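Local coordinates for Alr3699 protein (Nostoc sp., PDB 4XSO) that belongs to the GT-B clan of glycosyltransferases and has two Rossmann-like domains, each built on a parallel beta-sheet, at residues L215-G220 / F245-Y250. Numbering follows the deposited sequence.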
ATOM      1  N   LEU A 215      24.611  -0.743 -27.018  1.00 38.17           N
ATOM      2  CA  LEU A 215      24.538  -1.713 -28.078  1.00 38.91           C
ATOM      3  C   LEU A 215      23.422  -2.670 -27.703  1.00 43.64           C
ATOM      4  O   LEU A 215      23.600  -3.531 -26.825  1.00 47.76           O
ATOM      5  CB  LEU A 215      25.887  -2.435 -28.203  1.00 40.42           C
ATOM      6  CG  LEU A 215      27.077  -1.521 -28.484  1.00 43.17           C
ATOM      7  CD1 LEU A 215      28.370  -2.345 -28.445  1.00 51.11           C
ATOM      8  CD2 LEU A 215      26.925  -0.807 -29.818  1.00 43.64           C
ATOM      9  N   SER A 216      22.284  -2.652 -28.283  1.00 48.34           N
ATOM     10  CA  SER A 216      21.045  -3.367 -27.947  1.00 50.38           C
ATOM     11  C   SER A 216      20.157  -3.605 -29.194  1.00 45.19           C
ATOM     12  O   SER A 216      20.231  -2.856 -30.169  1.00 48.00           O
ATOM     13  CB  SER A 216      20.341  -2.615 -26.838  1.00 54.47           C
ATOM     14  OG  SER A 216      19.150  -3.254 -26.544  1.00 59.26           O
ATOM     15  N   PRO A 217      19.485  -4.602 -29.462  1.00 45.77           N
ATOM     16  CA  PRO A 217      18.759  -4.784 -30.743  1.00 45.54           C
ATOM     17  C   PRO A 217      17.680  -3.731 -30.946  1.00 44.19           C
ATOM     18  O   PRO A 217      17.449  -3.292 -32.066  1.00 41.13           O
ATOM     19  CB  PRO A 217      18.100  -6.174 -30.622  1.00 46.33           C
ATOM     20  CG  PRO A 217      18.774  -6.847 -29.463  1.00 46.70           C
ATOM     21  CD  PRO A 217      19.496  -5.826 -28.625  1.00 44.29           C
ATOM     22  N   TRP A 218      17.048  -3.317 -29.850  1.00 45.85           N
ATOM     23  CA  TRP A 218      16.003  -2.293 -29.906  1.00 48.86           C
ATOM     24  C   TRP A 218      16.614  -0.974 -30.438  1.00 44.13           C
ATOM     25  O   TRP A 218      15.898  -0.202 -31.090  1.00 37.72           O
ATOM     26  CB  TRP A 218      15.378  -2.016 -28.517  1.00 51.58           C
ATOM     27  CG  TRP A 218      14.447  -3.059 -27.943  1.00 66.01           C
ATOM     28  CD1 TRP A 218      14.242  -4.337 -28.386  1.00 67.67           C
ATOM     29  CD2 TRP A 218      13.625  -2.906 -26.754  1.00 87.47           C
ATOM     30  NE1 TRP A 218      13.327  -4.979 -27.570  1.00 77.36           N
ATOM     31  CE2 TRP A 218      12.935  -4.125 -26.563  1.00 88.24           C
ATOM     32  CE3 TRP A 218      13.399  -1.848 -25.839  1.00 90.12           C
ATOM     33  CZ2 TRP A 218      12.026  -4.314 -25.491  1.00 91.19           C
ATOM     34  CZ3 TRP A 218      12.497  -2.043 -24.769  1.00 84.28           C
ATOM     35  CH2 TRP A 218      11.828  -3.262 -24.610  1.00 90.73           C
ATOM     36  N   LYS A 219      17.897  -0.721 -30.136  1.00 36.68           N
ATOM     37  CA  LYS A 219      18.557   0.513 -30.582  1.00 36.79           C
ATOM     38  C   LYS A 219      19.014   0.523 -32.042  1.00 37.13           C
ATOM     39  O   LYS A 219      19.393   1.584 -32.566  1.00 35.02           O
ATOM     40  CB  LYS A 219      19.689   0.909 -29.647  1.00 33.56           C
ATOM     41  CG  LYS A 219      19.196   1.178 -28.205  1.00 35.92           C
ATOM     42  CD  LYS A 219      18.320   2.424 -28.177  1.00 41.85           C
ATOM     43  CE  LYS A 219      17.800   2.800 -26.807  1.00 54.60           C
ATOM     44  NZ  LYS A 219      18.727   3.796 -26.193  1.00 62.88           N
ATOM     45  N   GLY A 220      19.016  -0.639 -32.691  1.00 36.89           N
ATOM     46  CA  GLY A 220      19.125  -0.710 -34.150  1.00 34.61           C
ATOM     47  C   GLY A 220      20.455  -0.404 -34.826  1.00 35.60           C
ATOM     48  O   GLY A 220      20.516   0.025 -35.980  1.00 32.38           O
ATOM     49  N   PHE A 245      25.352  -6.645 -20.029  1.00 54.41           N
ATOM     50  CA  PHE A 245      25.334  -8.035 -19.597  1.00 53.60           C
ATOM     51  C   PHE A 245      24.233  -8.800 -20.330  1.00 56.28           C
ATOM     52  O   PHE A 245      24.471  -9.875 -20.913  1.00 50.64           O
ATOM     53  CB  PHE A 245      25.173  -8.112 -18.075  1.00 65.81           C
ATOM     54  CG  PHE A 245      25.193  -9.521 -17.529  1.00 75.40           C
ATOM     55  CD1 PHE A 245      26.407 -10.178 -17.282  1.00 83.42           C
ATOM     56  CD2 PHE A 245      24.002 -10.206 -17.267  1.00 77.02           C
ATOM     57  CE1 PHE A 245      26.432 -11.489 -16.789  1.00 79.44           C
ATOM     58  CE2 PHE A 245      24.026 -11.509 -16.770  1.00 79.03           C
ATOM     59  CZ  PHE A 245      25.241 -12.152 -16.533  1.00 76.80           C
ATOM     60  N   GLY A 246      23.050  -8.201 -20.386  1.00 56.28           N
ATOM     61  CA  GLY A 246      21.914  -8.817 -21.061  1.00 53.90           C
ATOM     62  C   GLY A 246      22.014  -9.014 -22.562  1.00 60.46           C
ATOM     63  O   GLY A 246      21.345  -9.885 -23.113  1.00 59.44           O
ATOM     64  N   GLU A 247      22.832  -8.230 -23.261  1.00 56.30           N
ATOM     65  CA  GLU A 247      22.828  -8.325 -24.734  1.00 51.48           C
ATOM     66  C   GLU A 247      24.187  -8.652 -25.314  1.00 50.59           C
ATOM     67  O   GLU A 247      24.597  -8.083 -26.355  1.00 42.99           O
ATOM     68  CB  GLU A 247      22.316  -7.041 -25.379  1.00 48.50           C
ATOM     69  CG  GLU A 247      20.883  -6.718 -24.998  1.00 57.21           C
ATOM     70  CD  GLU A 247      19.868  -7.752 -25.477  1.00 58.30           C
ATOM     71  OE1 GLU A 247      20.191  -8.604 -26.344  1.00 67.01           O
ATOM     72  OE2 GLU A 247      18.729  -7.698 -24.969  1.00 64.85           O
ATOM     73  N   GLN A 248      24.875  -9.617 -24.699  1.00 48.24           N
ATOM     74  CA  GLN A 248      26.085 -10.168 -25.352  1.00 46.92           C
ATOM     75  C   GLN A 248      25.894 -10.829 -26.714  1.00 39.76           C
ATOM     76  O   GLN A 248      26.703 -10.611 -27.610  1.00 47.60           O
ATOM     77  CB  GLN A 248      26.822 -11.067 -24.380  1.00 57.67           C
ATOM     78  CG  GLN A 248      27.492 -10.213 -23.312  1.00 61.46           C
ATOM     79  CD  GLN A 248      28.243  -9.002 -23.906  1.00 64.24           C
ATOM     80  OE1 GLN A 248      27.941  -7.824 -23.586  1.00 52.22           O
ATOM     81  NE2 GLN A 248      29.222  -9.288 -24.788  1.00 52.28           N
ATOM     82  N   ASP A 249      24.849 -11.618 -26.930  1.00 42.03           N
ATOM     83  CA  ASP A 249      24.621 -12.185 -28.299  1.00 42.07           C
ATOM     84  C   ASP A 249      24.512 -11.144 -29.418  1.00 45.27           C
ATOM     85  O   ASP A 249      24.813 -11.436 -30.605  1.00 37.40           O
ATOM     86  CB  ASP A 249      23.291 -12.978 -28.373  1.00 57.29           C
ATOM     87  CG  ASP A 249      23.247 -14.170 -27.447  1.00 61.45           C
ATOM     88  OD1 ASP A 249      24.148 -14.309 -26.611  1.00 68.80           O
ATOM     89  OD2 ASP A 249      22.282 -14.962 -27.560  1.00 68.95           O
ATOM     90  N   TYR A 250      24.007  -9.947 -29.069  1.00 42.89           N
ATOM     91  CA  TYR A 250      23.845  -8.870 -30.077  1.00 41.42           C
ATOM     92  C   TYR A 250      25.171  -8.293 -30.516  1.00 40.18           C
ATOM     93  O   TYR A 250      25.397  -8.043 -31.678  1.00 37.48           O
ATOM     94  CB  TYR A 250      22.995  -7.722 -29.531  1.00 43.18           C
ATOM     95  CG  TYR A 250      22.626  -6.671 -30.561  1.00 44.18           C
ATOM     96  CD1 TYR A 250      21.848  -7.010 -31.660  1.00 38.78           C
ATOM     97  CD2 TYR A 250      23.029  -5.342 -30.414  1.00 46.93           C
ATOM     98  CE1 TYR A 250      21.469  -6.051 -32.595  1.00 42.48           C
ATOM     99  CE2 TYR A 250      22.684  -4.367 -31.373  1.00 50.32           C
ATOM    100  CZ  TYR A 250      21.920  -4.719 -32.473  1.00 41.20           C
ATOM    101  OH  TYR A 250      21.521  -3.797 -33.442  1.00 36.23           O
TER
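In Y250, chi1 of -172° sets CG anti to the backbone N, and one face of the ring lies against the S216–P217 peptide; E247 CG is anti to the carbonyl carbon (chi1 -62°) and the chain bends at chi2. The tyrosine face takes the peptide directly: P217 N lies 3.6 Å above the plane over the ring centre, and S216 C sits nearer the rim. P217 CD adds a CH-pi contact 4.0 Å from the centroid of the Y250 ring, only 20° off the normal. P217 CA lies 3.5 Å from Y250 CE1. The carboxylate of E247 meets P217 by van der Waals contact: E247 OE1 lies 3.7 Å from P217 CD. Beyond the ring, the Y250 hydroxyl passes close to G220 C and hydrogen-bonds ND1 of H222, in helix 221–228. The contact thus joins the loop after strand 207–212, which turns through a type I turn from P217 to G220, to the first turn of helix 248–260 in the C-terminal Rossmann-like domain. Dispersion and CH-pi forces hold the proline-bearing peptide on the aromatic face, and the bond to H222 fixes the far end of the buried tyrosine.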